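Methylcobalamin\: coenzyme M methyltransferase (Methanosarcina mazei, PDB 4AY7) probably transfers the methyl group of a methylated corrinoid to coenzyme M, a zinc-dependent step of methanogenesis carried out on a TIM-barrel scaffold. Local coordinates at residues V158-A161 and S162-S166; H109-P112 and K113-G117; K311-E315 and G316-V320. All coordinates share one frame; numbering follows the deposited sequence. Where two conformers were deposited one is given.

How the contacts relate
Following the chain from the N terminus, contact 2 comes first: it turns the loop after strand 105-108, well before helix 130-144. Contact 1 follows along nearly all of helix 157-165, just beyond strand 150-155, and contact 3 closes helix 303-315 ahead of strand 320-323, a strand of the parallel barrel sheet. Each is a local contact along continuous chain, so the three run in series; none nests or crosses. Contacts 1 and 2 touch: Asp163 O meets His109 ND1 at 2.7 Å and Leu164 O meets Tyr111 N at 2.8 Å, both probable hydrogen bonds. Contact 3 lies across the chain's centre, with its own centre about 34 Å from that of contact 1.

Contact 1: residues V158-A161 and S162-S166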
loop_
_atom_site.group_PDB
_atom_site.type_symbol
_atom_site.label_atom_id
_atom_site.label_comp_id
_atom_site.label_asym_id
_atom_site.label_seq_id
_atom_site.Cartn_x
_atom_site.Cartn_y
_atom_site.Cartn_z
ATOM N N VAL A 158 0.523 -12.069 -3.160
ATOM C CA VAL A 158 -0.046 -12.606 -4.376
ATOM C C VAL A 158 0.726 -11.995 -5.569
ATOM O O VAL A 158 1.140 -12.671 -6.510
ATOM C CB VAL A 158 -1.537 -12.389 -4.472
ATOM C CG1 VAL A 158 -2.129 -12.970 -5.757
ATOM C CG2 VAL A 158 -2.201 -12.991 -3.224
ATOM N N THR A 159 0.885 -10.675 -5.541
ATOM C CA THR A 159 1.590 -9.977 -6.601
ATOM C C THR A 159 3.064 -10.392 -6.686
ATOM O O THR A 159 3.583 -10.533 -7.790
ATOM C CB THR A 159 1.347 -8.476 -6.377
ATOM O OG1 THR A 159 -0.066 -8.257 -6.536
ATOM C CG2 THR A 159 2.111 -7.553 -7.394
ATOM N N VAL A 160 3.700 -10.659 -5.533
ATOM C CA VAL A 160 5.081 -11.137 -5.517
ATOM C C VAL A 160 5.157 -12.511 -6.162
ATOM O O VAL A 160 6.045 -12.728 -6.981
ATOM C CB VAL A 160 5.666 -11.259 -4.077
ATOM C CG1 VAL A 160 6.968 -12.026 -4.100
ATOM C CG2 VAL A 160 5.811 -9.874 -3.451
ATOM N N ALA A 161 4.205 -13.403 -5.883
ATOM C CA ALA A 161 4.248 -14.725 -6.475
ATOM C C ALA A 161 4.097 -14.616 -7.990
ATOM O O ALA A 161 4.803 -15.269 -8.751
ATOM C CB ALA A 161 3.134 -15.598 -5.933
ATOM N N SER A 162 3.153 -13.791 -8.407
ATOM C CA SER A 162 2.858 -13.558 -9.813
ATOM C C SER A 162 4.053 -12.987 -10.559
ATOM O O SER A 162 4.346 -13.392 -11.719
ATOM C CB SER A 162 1.693 -12.585 -9.921
ATOM O OG SER A 162 1.320 -12.456 -11.267
ATOM N N ASP A 163 4.770 -12.080 -9.899
ATOM C CA ASP A 163 6.032 -11.543 -10.502
ATOM C C ASP A 163 7.199 -12.547 -10.522
ATOM O O ASP A 163 8.047 -12.468 -11.478
ATOM C CB ASP A 163 6.469 -10.237 -9.844
ATOM C CG ASP A 163 5.526 -9.060 -10.166
ATOM O OD1 ASP A 163 4.876 -9.004 -11.250
ATOM O OD2 ASP A 163 5.544 -8.118 -9.377
ATOM N N LEU A 164 7.197 -13.561 -9.625
ATOM C CA LEU A 164 8.276 -14.541 -9.654
ATOM C C LEU A 164 8.134 -15.364 -10.919
ATOM O O LEU A 164 9.130 -15.789 -11.509
ATOM C CB LEU A 164 8.209 -15.481 -8.466
ATOM C CG LEU A 164 8.585 -14.843 -7.157
ATOM C CD1 LEU A 164 8.418 -15.840 -6.010
ATOM C CD2 LEU A 164 9.949 -14.210 -7.171
ATOM N N VAL A 165 6.885 -15.645 -11.319
ATOM C CA VAL A 165 6.613 -16.628 -12.361
ATOM C C VAL A 165 5.992 -16.067 -13.647
ATOM O O VAL A 165 5.842 -16.789 -14.638
ATOM C CB VAL A 165 5.752 -17.809 -11.800
ATOM C CG1 VAL A 165 6.395 -18.334 -10.505
ATOM C CG2 VAL A 165 4.336 -17.391 -11.522
ATOM N N SER A 166 5.675 -14.782 -13.655
ATOM C CA SER A 166 4.910 -14.119 -14.750
ATOM C C SER A 166 3.379 -14.276 -14.441
ATOM O O SER A 166 2.897 -15.299 -13.942
ATOM C CB SER A 166 5.297 -14.659 -16.154
ATOM O OG SER A 166 4.613 -15.889 -16.508
#
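Backbone N-H groups of Ser162, Asp163 and Leu164 reach back to the carbonyls of Val158, Thr159 and Val160, the i to i+4 ladder of an alpha helix. The bond from Ser162 N to Val158 O is nearly straight, 164° at the hydrogen over 3.0 Å, and Asp163 N follows to Thr159 O at 2.9 Å. Further on the ladder bends: the bond from Leu164 N to Val160 O closes to 135°, Leu164 N is shared weakly with Ala161 O, and Ala161 O also takes a weak bond from Val165 N at 3.3 Å. Ser166, the first residue to leave helical angles, with positive phi, is the N-cap of helix 167-176.

Thr159 and Asp163 stand side by side and point the same way, with Thr159 CG2 4.0 Å from Asp163 OD2. Because CG2 lies anti to the backbone N of Thr159, it is the methyl that runs alongside the carboxylate. One residue along, Val160 CG1 and Leu164 CG approach only to 4.5 Å. Ala161 packs on Leu185 and Ala188 of helix 178-202.

Chemically, the Thr159-Asp163 pair is a van der Waals contact of methyl with carboxylate, without a hydrogen bond between the two side chains: the hydroxyl is engaged by Asp211 OD1 and Val213 N. Asp211 also accepts from Val158 N, and so ties this helix to the loop after strand 206-210, with the Thr159 side chain about 8 Å from that of the zinc ligand Cys248.

Contact 2: residues H109-P112 and K113-G117; sequences HPYP and KDLEG
The backbone of Tyr111 turns back past that of Leu115, their CA atoms 5.6 Å apart, in a stretch with neither helix nor strand and without a hydrogen bond from 109-112 to 113-117. Tyr111 O and Asp114 O lie 3.4 Å from each other, two acceptors that do not bond.

Tyr111 carries the contact. Its CG lies anti to the carbonyl carbon (chi1 -62°), which sends the ring along the returning chain. Asp114 O sits at the ring edge near its plane, 3.2 Å from CB, and farther out Tyr111 CE1 lies 3.7 Å from Glu116 O, an oblique approach. The branch CD2 of Leu115 touches Tyr111 CB at 3.8 Å, while Leu115 itself is buried against Val165, Gln183 and Ala184. With an alanine here only CB would remain beside Asp114 O and Leu115 CD2, and the loss of the ring would probably open a gap along the backbone at Glu116.

Two polar bonds tie the loop. On the returning side Glu116 N gives a hydrogen bond to Asp114 OD1, 2.9 Å long and 160° at the hydrogen, on the anti lone pair of that oxygen. Pro112 O accepts from Ser169 OG, which pins the turn to helix 167-176. Asp114 OD1, accepting from the backbone N two residues on, makes an Asx turn, set here in a surface loop that follows the small antiparallel hairpin 94-96/105-108.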
loop_
_atom_site.group_PDB
_atom_site.type_symbol
_atom_site.label_atom_id
_atom_site.label_comp_id
_atom_site.label_asym_id
_atom_site.label_seq_id
_atom_site.Cartn_x
_atom_site.Cartn_y
_atom_site.Cartn_z
ATOM N N HIS A 109 10.907 -12.034 -15.263
ATOM C CA HIS A 109 10.446 -12.940 -14.182
ATOM C C HIS A 109 11.434 -14.113 -14.026
ATOM O O HIS A 109 11.828 -14.713 -15.015
ATOM C CB HIS A 109 9.071 -13.471 -14.607
ATOM C CG HIS A 109 8.072 -12.364 -14.941
ATOM N ND1 HIS A 109 7.427 -11.664 -13.981
ATOM C CD2 HIS A 109 7.601 -11.869 -16.187
ATOM C CE1 HIS A 109 6.630 -10.735 -14.574
ATOM N NE2 HIS A 109 6.760 -10.848 -15.921
ATOM N N PRO A 110 11.925 -14.359 -12.812
ATOM C CA PRO A 110 12.984 -15.311 -12.635
ATOM C C PRO A 110 12.594 -16.790 -12.841
ATOM O O PRO A 110 13.466 -17.608 -13.220
ATOM C CB PRO A 110 13.521 -14.994 -11.231
ATOM C CG PRO A 110 12.312 -14.417 -10.466
ATOM C CD PRO A 110 11.613 -13.627 -11.556
ATOM N N TYR A 111 11.319 -17.136 -12.701
ATOM C CA TYR A 111 10.841 -18.555 -12.715
ATOM C C TYR A 111 9.612 -18.701 -13.574
ATOM O O TYR A 111 8.576 -19.215 -13.106
ATOM C CB TYR A 111 10.513 -19.012 -11.275
ATOM C CG TYR A 111 11.732 -18.955 -10.463
ATOM C CD1 TYR A 111 12.760 -19.842 -10.718
ATOM C CD2 TYR A 111 11.925 -17.957 -9.505
ATOM C CE1 TYR A 111 13.936 -19.788 -10.016
ATOM C CE2 TYR A 111 13.148 -17.897 -8.801
ATOM C CZ TYR A 111 14.117 -18.803 -9.090
ATOM O OH TYR A 111 15.349 -18.810 -8.471
ATOM N N PRO A 112 9.692 -18.313 -14.827
ATOM C CA PRO A 112 8.540 -18.384 -15.728
ATOM C C PRO A 112 8.056 -19.742 -16.165
ATOM O O PRO A 112 6.893 -19.888 -16.517
ATOM C CB PRO A 112 9.018 -17.590 -16.983
ATOM C CG PRO A 112 10.436 -17.696 -16.991
ATOM C CD PRO A 112 10.897 -17.843 -15.519
ATOM N N LYS A 113 8.910 -20.765 -16.145
ATOM C CA LYS A 113 8.496 -22.095 -16.623
ATOM C C LYS A 113 8.461 -23.208 -15.560
ATOM O O LYS A 113 7.868 -24.275 -15.788
ATOM C CB LYS A 113 9.416 -22.481 -17.788
ATOM C CG LYS A 113 9.142 -21.602 -18.991
ATOM C CD LYS A 113 10.065 -21.903 -20.141
ATOM C CE LYS A 113 9.289 -22.009 -21.459
ATOM N NZ LYS A 113 9.298 -23.396 -22.032
ATOM N N ASP A 114 9.070 -22.946 -14.403
ATOM C CA ASP A 114 9.232 -23.936 -13.354
ATOM C C ASP A 114 9.766 -23.201 -12.156
ATOM O O ASP A 114 10.265 -22.031 -12.287
ATOM C CB ASP A 114 10.258 -25.001 -13.826
ATOM C CG ASP A 114 11.650 -24.407 -14.069
ATOM O OD1 ASP A 114 12.408 -24.289 -13.079
ATOM O OD2 ASP A 114 11.931 -23.941 -15.218
ATOM N N LEU A 115 9.866 -23.904 -11.049
ATOM C CA LEU A 115 10.370 -23.305 -9.835
ATOM C C LEU A 115 11.644 -23.931 -9.319
ATOM O O LEU A 115 11.932 -23.885 -8.113
ATOM C CB LEU A 115 9.252 -23.298 -8.743
ATOM C CG LEU A 115 8.011 -22.467 -9.041
ATOM C CD1 LEU A 115 6.809 -22.740 -8.055
ATOM C CD2 LEU A 115 8.335 -20.993 -8.939
ATOM N N GLU A 116 12.441 -24.482 -10.228
ATOM C CA GLU A 116 13.636 -25.163 -9.823
ATOM C C GLU A 116 14.640 -24.212 -9.274
ATOM O O GLU A 116 15.055 -23.279 -9.913
ATOM C CB GLU A 116 14.229 -25.964 -10.996
ATOM C CG GLU A 116 13.358 -27.155 -11.391
ATOM C CD GLU A 116 13.005 -28.047 -10.207
ATOM O OE1 GLU A 116 13.877 -28.296 -9.309
ATOM O OE2 GLU A 116 11.863 -28.522 -10.161
ATOM N N GLY A 117 15.022 -24.445 -8.042
ATOM C CA GLY A 117 15.993 -23.564 -7.407
ATOM C C GLY A 117 15.345 -22.392 -6.722
ATOM O O GLY A 117 16.054 -21.654 -6.087
#

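Contact 3: residues K311-E315 and G316-V320; sequences KEALE and GGIDV. With MG (magnesium ion), chain D.
Leu314 O is gripped by two groups: the backbone N of Gly317 donates to it at 3.1 Å, and water 1 donates at 2.9 Å while bridging to Ile318 O. The Gly317 bond comes from above the carbonyl plane, 67° out of it, as the chain folds back over the helix end. One residue earlier, Ala313 O takes a nearly straight bond from Ile318 N, 165° at the hydrogen over 3.0 Å, together with a weak one from Gly316 N. Gly317 turns the chain with a positive phi of 94°, where a side chain would press on the carbonyl of Gly316.

The turn brings Ile318 back onto the helix. Its CB points toward the last turn and lies 4.2 Å from Ala313 CB. The Ile318 and Leu314 side chains cross obliquely, CG2 of Ile318 lying 4.0 Å from CD2 of Leu314. Ile318 also packs on Leu288, and Leu314 on Phe346 of helix 333-346.

Just beyond, Asp319 OD1 binds a magnesium ion at 2.2 Å, alongside waters 2 and 3, and water 2 donates to Gly317 O at 2.9 Å. The other oxygen, OD2, is held by Lys279 and Leu288 N, which probably fixes the carboxylate's rotation. The bonds from Ile318 N to Ala313 O and from Gly317 N to Leu314 O, with Gly317 as the positive-phi residue, make this a Schellman motif; it links helix 303-315 to strand 320-323 in the alpha/beta barrel.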
loop_
_atom_site.group_PDB
_atom_site.type_symbol
_atom_site.label_atom_id
_atom_site.label_comp_id
_atom_site.label_asym_id
_atom_site.label_seq_id
_atom_site.Cartn_x
_atom_site.Cartn_y
_atom_site.Cartn_z
ATOM N N LYS A 311 -15.912 14.552 2.597
ATOM C CA LYS A 311 -16.997 14.721 3.554
ATOM C C LYS A 311 -17.965 13.537 3.536
ATOM O O LYS A 311 -18.316 13.008 4.587
ATOM C CB LYS A 311 -17.772 16.018 3.247
ATOM C CG LYS A 311 -18.824 16.406 4.268
ATOM C CD LYS A 311 -19.554 17.720 3.881
ATOM C CE LYS A 311 -20.645 18.142 4.866
ATOM N NZ LYS A 311 -21.118 19.589 4.692
ATOM N N GLU A 312 -18.387 13.135 2.353
ATOM C CA GLU A 312 -19.174 11.938 2.200
ATOM C C GLU A 312 -18.551 10.644 2.841
ATOM O O GLU A 312 -19.260 9.914 3.505
ATOM C CB GLU A 312 -19.536 11.698 0.744
ATOM C CG GLU A 312 -20.555 10.611 0.613
ATOM C CD GLU A 312 -21.350 10.639 -0.682
ATOM O OE1 GLU A 312 -21.348 11.684 -1.421
ATOM O OE2 GLU A 312 -22.020 9.567 -0.926
ATOM N N ALA A 313 -17.277 10.340 2.600
ATOM C CA ALA A 313 -16.609 9.258 3.274
ATOM C C ALA A 313 -16.579 9.389 4.804
ATOM O O ALA A 313 -16.877 8.418 5.543
ATOM C CB ALA A 313 -15.202 9.082 2.710
ATOM N N LEU A 314 -16.315 10.594 5.299
ATOM C CA LEU A 314 -16.342 10.826 6.721
ATOM C C LEU A 314 -17.732 10.563 7.305
ATOM O O LEU A 314 -17.839 9.878 8.326
ATOM C CB LEU A 314 -15.878 12.250 7.074
ATOM C CG LEU A 314 -14.401 12.521 6.739
ATOM C CD1 LEU A 314 -14.100 14.037 6.781
ATOM C CD2 LEU A 314 -13.605 11.777 7.789
ATOM N N GLU A 315 -18.767 11.070 6.646
ATOM C CA GLU A 315 -20.147 10.867 7.118
ATOM C C GLU A 315 -20.559 9.396 7.092
ATOM O O GLU A 315 -21.334 8.921 7.958
ATOM C CB GLU A 315 -21.092 11.705 6.248
ATOM C CG GLU A 315 -20.872 13.171 6.515
ATOM C CD GLU A 315 -21.833 14.010 5.736
ATOM O OE1 GLU A 315 -22.214 13.493 4.630
ATOM O OE2 GLU A 315 -22.128 15.139 6.208
ATOM N N GLY A 316 -19.946 8.680 6.160
ATOM C CA GLY A 316 -20.175 7.290 5.873
ATOM C C GLY A 316 -19.450 6.389 6.821
ATOM O O GLY A 316 -19.632 5.156 6.774
ATOM N N GLY A 317 -18.597 6.961 7.646
ATOM C CA GLY A 317 -17.877 6.217 8.666
ATOM C C GLY A 317 -16.485 5.671 8.367
ATOM O O GLY A 317 -15.995 4.763 9.078
ATOM N N ILE A 318 -15.834 6.175 7.305
ATOM C CA ILE A 318 -14.456 5.817 7.035
ATOM C C ILE A 318 -13.614 5.970 8.282
ATOM O O ILE A 318 -13.851 6.867 9.091
ATOM C CB ILE A 318 -13.904 6.687 5.877
ATOM C CG1 ILE A 318 -12.862 5.905 5.123
ATOM C CG2 ILE A 318 -13.345 8.060 6.360
ATOM C CD1 ILE A 318 -13.445 4.835 4.178
ATOM N N ASP A 319 -12.686 5.044 8.495
ATOM C CA ASP A 319 -11.872 5.039 9.667
ATOM C C ASP A 319 -10.623 5.865 9.566
ATOM O O ASP A 319 -10.124 6.403 10.564
ATOM C CB ASP A 319 -11.595 3.608 10.063
ATOM C CG ASP A 319 -12.872 2.838 10.308
ATOM O OD1 ASP A 319 -13.539 3.198 11.288
ATOM O OD2 ASP A 319 -13.295 1.975 9.513
ATOM N N VAL A 320 -10.054 5.878 8.383
ATOM C CA VAL A 320 -8.879 6.656 8.017
ATOM C C VAL A 320 -9.154 7.283 6.641
ATOM O O VAL A 320 -9.418 6.551 5.660
ATOM C CB VAL A 320 -7.591 5.832 7.919
ATOM C CG1 VAL A 320 -6.469 6.689 7.295
ATOM C CG2 VAL A 320 -7.169 5.252 9.315
HETATM MG MG MG D . -14.980 3.655 12.873
HETATM O O HOH W 1 -15.750 8.679 9.967
HETATM O O HOH W 2 -16.511 4.678 11.895
HETATM O O HOH W 3 -13.904 5.144 13.732
#